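Local coordinates for protein BexL (Amycolatopsis orientalis, PDB 4XRW) that probably acts as a di-domain aromatase/cyclase of a type II polyketide synthase, helping to fold and dehydrate the chain that becomes the natural product BE-7585A, at residues Thr233-Val237 with Tyr248-Thr252; Thr261-Asp265 with Ser277-Thr281. All coordinates share one frame; numbering follows the deposited sequence.

Interaction 1: residues Thr233-Val237 with Tyr248-Thr252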
ATOM      1  N   THR A 233       6.860  14.032  12.412  1.00 22.55           N
ATOM      2  CA  THR A 233       6.024  13.035  13.048  1.00 19.75           C
ATOM      3  C   THR A 233       5.250  12.355  11.908  1.00 22.53           C
ATOM      4  O   THR A 233       4.520  13.016  11.193  1.00 21.37           O
ATOM      5  CB  THR A 233       5.065  13.613  14.083  1.00 24.38           C
ATOM      6  OG1 THR A 233       5.809  14.307  15.101  1.00 28.71           O
ATOM      7  CG2 THR A 233       4.282  12.505  14.733  1.00 25.24           C
ATOM      8  N   THR A 234       5.473  11.058  11.742  1.00 16.63           N
ATOM      9  CA  THR A 234       5.065  10.326  10.554  1.00 19.17           C
ATOM     10  C   THR A 234       4.384   9.024  10.927  1.00 20.79           C
ATOM     11  O   THR A 234       4.846   8.332  11.827  1.00 18.18           O
ATOM     12  CB  THR A 234       6.291   9.994   9.677  1.00 23.85           C
ATOM     13  OG1 THR A 234       7.070  11.199   9.499  1.00 30.46           O
ATOM     14  CG2 THR A 234       5.842   9.495   8.332  1.00 26.49           C
ATOM     15  N   GLU A 235       3.302   8.683  10.220  1.00 18.90           N
ATOM     16  CA  GLU A 235       2.591   7.438  10.451  1.00 16.57           C
ATOM     17  C   GLU A 235       2.712   6.558   9.228  1.00 18.89           C
ATOM     18  O   GLU A 235       2.603   7.037   8.096  1.00 16.46           O
ATOM     19  CB  GLU A 235       1.125   7.714  10.752  1.00 20.29           C
ATOM     20  CG  GLU A 235       0.268   6.466  11.009  1.00 22.55           C
ATOM     21  CD  GLU A 235      -1.214   6.805  11.165  1.00 25.24           C
ATOM     22  OE1 GLU A 235      -1.593   7.325  12.256  1.00 29.55           O
ATOM     23  OE2 GLU A 235      -1.989   6.567  10.186  1.00 28.68           O
ATOM     24  N   SER A 236       2.931   5.271   9.463  1.00 16.75           N
ATOM     25  CA  SER A 236       2.757   4.239   8.460  1.00 15.67           C
ATOM     26  C   SER A 236       1.980   3.063   9.041  1.00 18.63           C
ATOM     27  O   SER A 236       1.938   2.870  10.264  1.00 18.55           O
ATOM     28  CB  SER A 236       4.108   3.762   7.950  1.00 21.22           C
ATOM     29  OG  SER A 236       4.828   3.207   9.048  1.00 29.06           O
ATOM     30  N   VAL A 237       1.383   2.269   8.163  1.00 15.19           N
ATOM     31  CA  VAL A 237       0.723   1.039   8.569  1.00 14.25           C
ATOM     32  C   VAL A 237       1.562  -0.112   8.015  1.00 13.81           C
ATOM     33  O   VAL A 237       1.961  -0.073   6.841  1.00 14.82           O
ATOM     34  CB  VAL A 237      -0.728   0.984   8.056  1.00 17.96           C
ATOM     35  CG1 VAL A 237      -1.316  -0.393   8.283  1.00 16.71           C
ATOM     36  CG2 VAL A 237      -1.555   2.072   8.731  1.00 19.34           C
ATOM     37  N   TYR A 248       4.760  -2.145   4.181  1.00 14.99           N
ATOM     38  CA  TYR A 248       4.150  -0.963   4.779  1.00 17.91           C
ATOM     39  C   TYR A 248       3.766   0.086   3.771  1.00 17.01           C
ATOM     40  O   TYR A 248       4.186   0.050   2.594  1.00 18.00           O
ATOM     41  CB  TYR A 248       5.076  -0.350   5.850  1.00 16.47           C
ATOM     42  CG  TYR A 248       6.402   0.173   5.327  1.00 18.78           C
ATOM     43  CD1 TYR A 248       6.560   1.505   5.004  1.00 23.63           C
ATOM     44  CD2 TYR A 248       7.491  -0.682   5.171  1.00 20.17           C
ATOM     45  CE1 TYR A 248       7.786   1.997   4.540  1.00 23.15           C
ATOM     46  CE2 TYR A 248       8.720  -0.205   4.706  1.00 21.73           C
ATOM     47  CZ  TYR A 248       8.844   1.135   4.381  1.00 25.24           C
ATOM     48  OH  TYR A 248      10.039   1.639   3.918  1.00 27.80           O
ATOM     49  N   LYS A 249       2.918   0.992   4.240  1.00 15.94           N
ATOM     50  CA  LYS A 249       2.507   2.159   3.487  1.00 15.93           C
ATOM     51  C   LYS A 249       2.509   3.352   4.405  1.00 20.37           C
ATOM     52  O   LYS A 249       1.991   3.264   5.539  1.00 18.56           O
ATOM     53  CB  LYS A 249       1.101   1.978   2.867  1.00 16.41           C
ATOM     54  CG  LYS A 249       0.528   3.275   2.314  1.00 20.28           C
ATOM     55  CD  LYS A 249      -0.773   3.053   1.558  1.00 19.08           C
ATOM     56  CE  LYS A 249      -0.561   2.655   0.111  1.00 21.17           C
ATOM     57  NZ  LYS A 249      -1.859   2.524  -0.673  1.00 21.39           N
ATOM     58  N   GLN A 250       3.078   4.454   3.919  1.00 17.95           N
ATOM     59  CA  GLN A 250       3.078   5.709   4.660  1.00 18.64           C
ATOM     60  C   GLN A 250       1.729   6.386   4.507  1.00 20.42           C
ATOM     61  O   GLN A 250       1.249   6.619   3.390  1.00 21.80           O
ATOM     62  CB  GLN A 250       4.197   6.640   4.187  1.00 18.06           C
ATOM     63  CG  GLN A 250       4.382   7.823   5.057  1.00 18.95           C
ATOM     64  CD  GLN A 250       5.676   8.616   4.771  1.00 23.40           C
ATOM     65  OE1 GLN A 250       6.660   8.056   4.330  1.00 24.71           O
ATOM     66  NE2 GLN A 250       5.663   9.908   5.070  1.00 24.52           N
ATOM     67  N   THR A 251       1.091   6.693   5.625  1.00 18.13           N
ATOM     68  CA  THR A 251      -0.260   7.263   5.565  1.00 19.59           C
ATOM     69  C   THR A 251      -0.320   8.770   5.768  1.00 25.41           C
ATOM     70  O   THR A 251      -1.336   9.402   5.441  1.00 28.36           O
ATOM     71  CB  THR A 251      -1.159   6.588   6.595  1.00 22.51           C
ATOM     72  OG1 THR A 251      -0.523   6.656   7.862  1.00 25.27           O
ATOM     73  CG2 THR A 251      -1.393   5.126   6.194  1.00 27.04           C
ATOM     74  N   THR A 252       0.757   9.358   6.281  1.00 21.40           N
ATOM     75  CA  THR A 252       0.879  10.804   6.397  1.00 18.41           C
ATOM     76  C   THR A 252       2.016  11.227   5.464  1.00 23.33           C
ATOM     77  O   THR A 252       3.184  10.983   5.756  1.00 22.90           O
ATOM     78  CB  THR A 252       1.166  11.240   7.839  1.00 22.41           C
ATOM     79  OG1 THR A 252       2.324  10.547   8.309  1.00 19.59           O
ATOM     80  CG2 THR A 252      -0.017  10.922   8.764  1.00 26.71           C
TER

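Interaction 2: residues Thr261-Asp265 with Ser277-Thr281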
ATOM      1  N   THR A 261       5.322   3.513  -0.427  1.00 18.28           N
ATOM      2  CA  THR A 261       5.175   2.189   0.110  1.00 15.90           C
ATOM      3  C   THR A 261       6.577   1.593   0.208  1.00 19.42           C
ATOM      4  O   THR A 261       7.532   2.075  -0.430  1.00 20.76           O
ATOM      5  CB  THR A 261       4.295   1.294  -0.775  1.00 18.38           C
ATOM      6  OG1 THR A 261       4.900   1.159  -2.050  1.00 21.94           O
ATOM      7  CG2 THR A 261       2.910   1.872  -0.947  1.00 20.08           C
ATOM      8  N   GLY A 262       6.705   0.565   1.015  1.00 18.25           N
ATOM      9  CA  GLY A 262       7.979  -0.113   1.172  1.00 20.75           C
ATOM     10  C   GLY A 262       7.822  -1.529   1.652  1.00 21.02           C
ATOM     11  O   GLY A 262       6.732  -1.984   2.023  1.00 17.18           O
ATOM     12  N   ARG A 263       8.933  -2.253   1.638  1.00 19.24           N
ATOM     13  CA  ARG A 263       8.953  -3.639   1.995  1.00 19.21           C
ATOM     14  C   ARG A 263      10.347  -3.976   2.571  1.00 21.64           C
ATOM     15  O   ARG A 263      11.366  -3.635   1.957  1.00 22.20           O
ATOM     16  CB  ARG A 263       8.632  -4.487   0.773  1.00 23.96           C
ATOM     17  CG  ARG A 263       8.826  -5.964   0.918  1.00 38.97           C
ATOM     18  CD  ARG A 263       8.420  -6.624  -0.392  1.00 35.70           C
ATOM     19  NE  ARG A 263       8.322  -8.074  -0.304  1.00 54.68           N
ATOM     20  CZ  ARG A 263       7.313  -8.800  -0.788  1.00 59.70           C
ATOM     21  NH1 ARG A 263       6.272  -8.216  -1.393  1.00 49.51           N
ATOM     22  NH2 ARG A 263       7.341 -10.126  -0.656  1.00 61.03           N
ATOM     23  N   TRP A 264      10.353  -4.591   3.741  1.00 19.24           N
ATOM     24  CA  TRP A 264      11.562  -5.204   4.307  1.00 20.83           C
ATOM     25  C   TRP A 264      11.487  -6.697   4.015  1.00 21.82           C
ATOM     26  O   TRP A 264      10.449  -7.317   4.272  1.00 22.30           O
ATOM     27  CB  TRP A 264      11.665  -4.994   5.819  1.00 16.63           C
ATOM     28  CG  TRP A 264      11.662  -3.571   6.300  1.00 19.02           C
ATOM     29  CD1 TRP A 264      10.561  -2.814   6.622  1.00 20.99           C
ATOM     30  CD2 TRP A 264      12.792  -2.744   6.539  1.00 18.28           C
ATOM     31  NE1 TRP A 264      10.945  -1.564   7.020  1.00 24.66           N
ATOM     32  CE2 TRP A 264      12.314  -1.499   6.979  1.00 23.21           C
ATOM     33  CE3 TRP A 264      14.167  -2.927   6.399  1.00 21.70           C
ATOM     34  CZ2 TRP A 264      13.167  -0.440   7.298  1.00 24.41           C
ATOM     35  CZ3 TRP A 264      15.017  -1.874   6.731  1.00 26.60           C
ATOM     36  CH2 TRP A 264      14.518  -0.657   7.159  1.00 24.50           C
ATOM     37  N   ASP A 265      12.578  -7.293   3.529  1.00 19.71           N
ATOM     38  CA  ASP A 265      12.646  -8.729   3.308  1.00 22.47           C
ATOM     39  C   ASP A 265      13.885  -9.286   3.998  1.00 21.41           C
ATOM     40  O   ASP A 265      14.914  -8.633   4.021  1.00 22.40           O
ATOM     41  CB  ASP A 265      12.668  -9.081   1.819  1.00 27.19           C
ATOM     42  CG  ASP A 265      11.333  -8.824   1.155  1.00 34.99           C
ATOM     43  OD1 ASP A 265      10.380  -9.609   1.378  1.00 34.42           O
ATOM     44  OD2 ASP A 265      11.241  -7.815   0.431  1.00 41.12           O
ATOM     45  N   SER A 277      16.882  -6.680   3.042  1.00 23.27           N
ATOM     46  CA  SER A 277      16.688  -5.608   2.111  1.00 20.48           C
ATOM     47  C   SER A 277      15.550  -4.688   2.515  1.00 19.70           C
ATOM     48  O   SER A 277      14.640  -5.106   3.194  1.00 20.73           O
ATOM     49  CB  SER A 277      16.408  -6.191   0.718  1.00 23.73           C
ATOM     50  OG  SER A 277      15.278  -7.047   0.766  1.00 28.72           O
ATOM     51  N   SER A 278      15.656  -3.448   2.078  1.00 21.52           N
ATOM     52  CA  SER A 278      14.654  -2.405   2.253  1.00 23.97           C
ATOM     53  C   SER A 278      14.322  -1.846   0.884  1.00 25.72           C
ATOM     54  O   SER A 278      15.181  -1.219   0.249  1.00 23.83           O
ATOM     55  CB  SER A 278      15.181  -1.303   3.149  1.00 22.70           C
ATOM     56  OG  SER A 278      14.280  -0.235   3.289  1.00 25.30           O
ATOM     57  N   GLU A 279      13.084  -2.073   0.439  1.00 21.87           N
ATOM     58  CA  GLU A 279      12.598  -1.575  -0.844  1.00 23.68           C
ATOM     59  C   GLU A 279      11.692  -0.381  -0.635  1.00 26.03           C
ATOM     60  O   GLU A 279      10.974  -0.322   0.358  1.00 21.75           O
ATOM     61  CB  GLU A 279      11.851  -2.683  -1.584  1.00 26.08           C
ATOM     62  CG  GLU A 279      11.343  -2.273  -2.973  1.00 27.58           C
ATOM     63  CD  GLU A 279       9.964  -1.580  -2.984  1.00 37.76           C
ATOM     64  OE1 GLU A 279       9.311  -1.375  -1.917  1.00 30.17           O
ATOM     65  OE2 GLU A 279       9.529  -1.226  -4.100  1.00 40.16           O
ATOM     66  N   HIS A 280      11.731   0.555  -1.551  1.00 23.63           N
ATOM     67  CA  HIS A 280      10.833   1.672  -1.538  1.00 22.30           C
ATOM     68  C   HIS A 280      10.225   1.899  -2.901  1.00 26.36           C
ATOM     69  O   HIS A 280      10.901   1.832  -3.860  1.00 24.32           O
ATOM     70  CB  HIS A 280      11.513   2.954  -1.144  1.00 24.65           C
ATOM     71  CG  HIS A 280      12.166   2.922   0.198  1.00 24.97           C
ATOM     72  ND1 HIS A 280      11.591   3.462   1.316  1.00 27.08           N
ATOM     73  CD2 HIS A 280      13.379   2.491   0.575  1.00 26.88           C
ATOM     74  CE1 HIS A 280      12.400   3.305   2.335  1.00 29.28           C
ATOM     75  NE2 HIS A 280      13.491   2.724   1.910  1.00 27.36           N
ATOM     76  N   THR A 281       8.942   2.183  -2.924  1.00 21.39           N
ATOM     77  CA  THR A 281       8.260   2.674  -4.126  1.00 25.42           C
ATOM     78  C   THR A 281       7.667   4.062  -3.831  1.00 24.39           C
ATOM     79  O   THR A 281       6.938   4.287  -2.812  1.00 21.78           O
ATOM     80  CB  THR A 281       7.157   1.709  -4.609  1.00 30.80           C
ATOM     81  OG1 THR A 281       7.743   0.496  -5.120  1.00 28.97           O
ATOM     82  CG2 THR A 281       6.326   2.356  -5.717  1.00 29.28           C
TER
HETATM   83  O   HOH W   1       6.785  -1.057  -2.275  1.00 29.06           O
HETATM   84  O   HOH W   2      12.859  -5.682   0.418  1.00 26.58           O

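Interaction 1: residues Thr233-Val237 with Tyr248-Thr252
Tyr248 meets Val237 through its backbone: its CA lies 3.1 Å from Val237 O in a CA-H...O contact. Lys249 then forms the hydrogen-bonded antiparallel pair with Val237, and its chain is long enough to carry NZ across to backbone carbonyls of Pro48, Pro52 and Thr54 in the N-terminal half of the protein. Gln250 stands opposite Ser236 as a non-hydrogen-bonded pair. Its NE2 lies 3.3 Å from the CG2 methyl of Thr234 and donates in the amide plane to Thr252 O, whereas OE1 is hydrogen-bonded to ND1 of His260 on the next strand. Beyond Gln250 the strand ends. Thr251 N bonds to Glu235 O at 2.9 Å. Its CB points toward the other strand, and OG1, between the backbone N and the carbonyl carbon (chi1 53°), donates over 2.7 Å to the anti side of Glu235 OE2, 26° out of the carboxylate plane; its CG2 touches Val237 CG2. Thr252 OG1, on a short side chain, replaces a strand carbonyl, accepting from Glu235 N at 2.8 Å in an almost straight bond (175°). One hydroxyl thus holds the backbone N of Glu235 and the other OE2; the Thr251 bond and a salt bridge from OE1 to Arg221 would together favour an ionised carboxylate.

Interaction 2: residues Thr261-Asp265 with Ser277-Thr281
Ser278 packs over one face of the indole of Trp264, its CB 4.0 Å from the centroid of the six-membered ring in a CH-pi contact. The ring reaches across because Trp264 CG sits anti to its carbonyl carbon (chi1 -58°). A small serine suits this place: its methylene packs on the ring, and OG, offset toward the rim, bonds to Ser314 of helix 299-326. His280 shares this side of the sheet, with NE2 also paired to Ser314, and stands across from Gly262, whose CA comes within 3.1 Å of Glu279 O. In the helix-grip fold a curved antiparallel sheet wraps round a long C-terminal helix, which Trp264 and His280 both touch. Those two non-hydrogen-bonded pairs alternate with the hydrogen-bonded pairs Thr261-Thr281, Arg263-Glu279 and Asp265-Ser277, whose six backbone bonds join the strands. The other face is polar. Thr261 and Thr281 run alongside each other there. Glu279 bends at chi2 (-86°), letting OE2 accept from Thr281 OG1 at 2.7 Å through its syn lone pair, while a water joins OE1 to Thr261 OG1. Arg263 and Asp265 form a salt bridge along their own strand, NE donating nearly in the guanidinium plane to the syn lone pair of Asp265 OD1. A second water links Asp265 OD2, Arg263 O and Ser277 OG.

Each contact joins the two strands of a hairpin in one antiparallel sheet of the C-terminal half, and they adjoin: strand 245-250 of interaction 1 neighbours strand 257-268 of interaction 2, with Tyr248 N probably bonded to Gly262 O at 2.9 Å. Tyr248 is the side-chain bridge, its ring packing on Trp264 and its hydroxyl near His280 CE1. Interaction 2 keeps regular pairing along its whole length and has more buried residues, with an aromatic face toward helix 299-326 and a polar, water-bridged face on the other side of the sheet. Interaction 1 lies nearer a strand end, where pairing frays: one threonine hydroxyl stands in for a backbone carbonyl and another ties down a carboxylate.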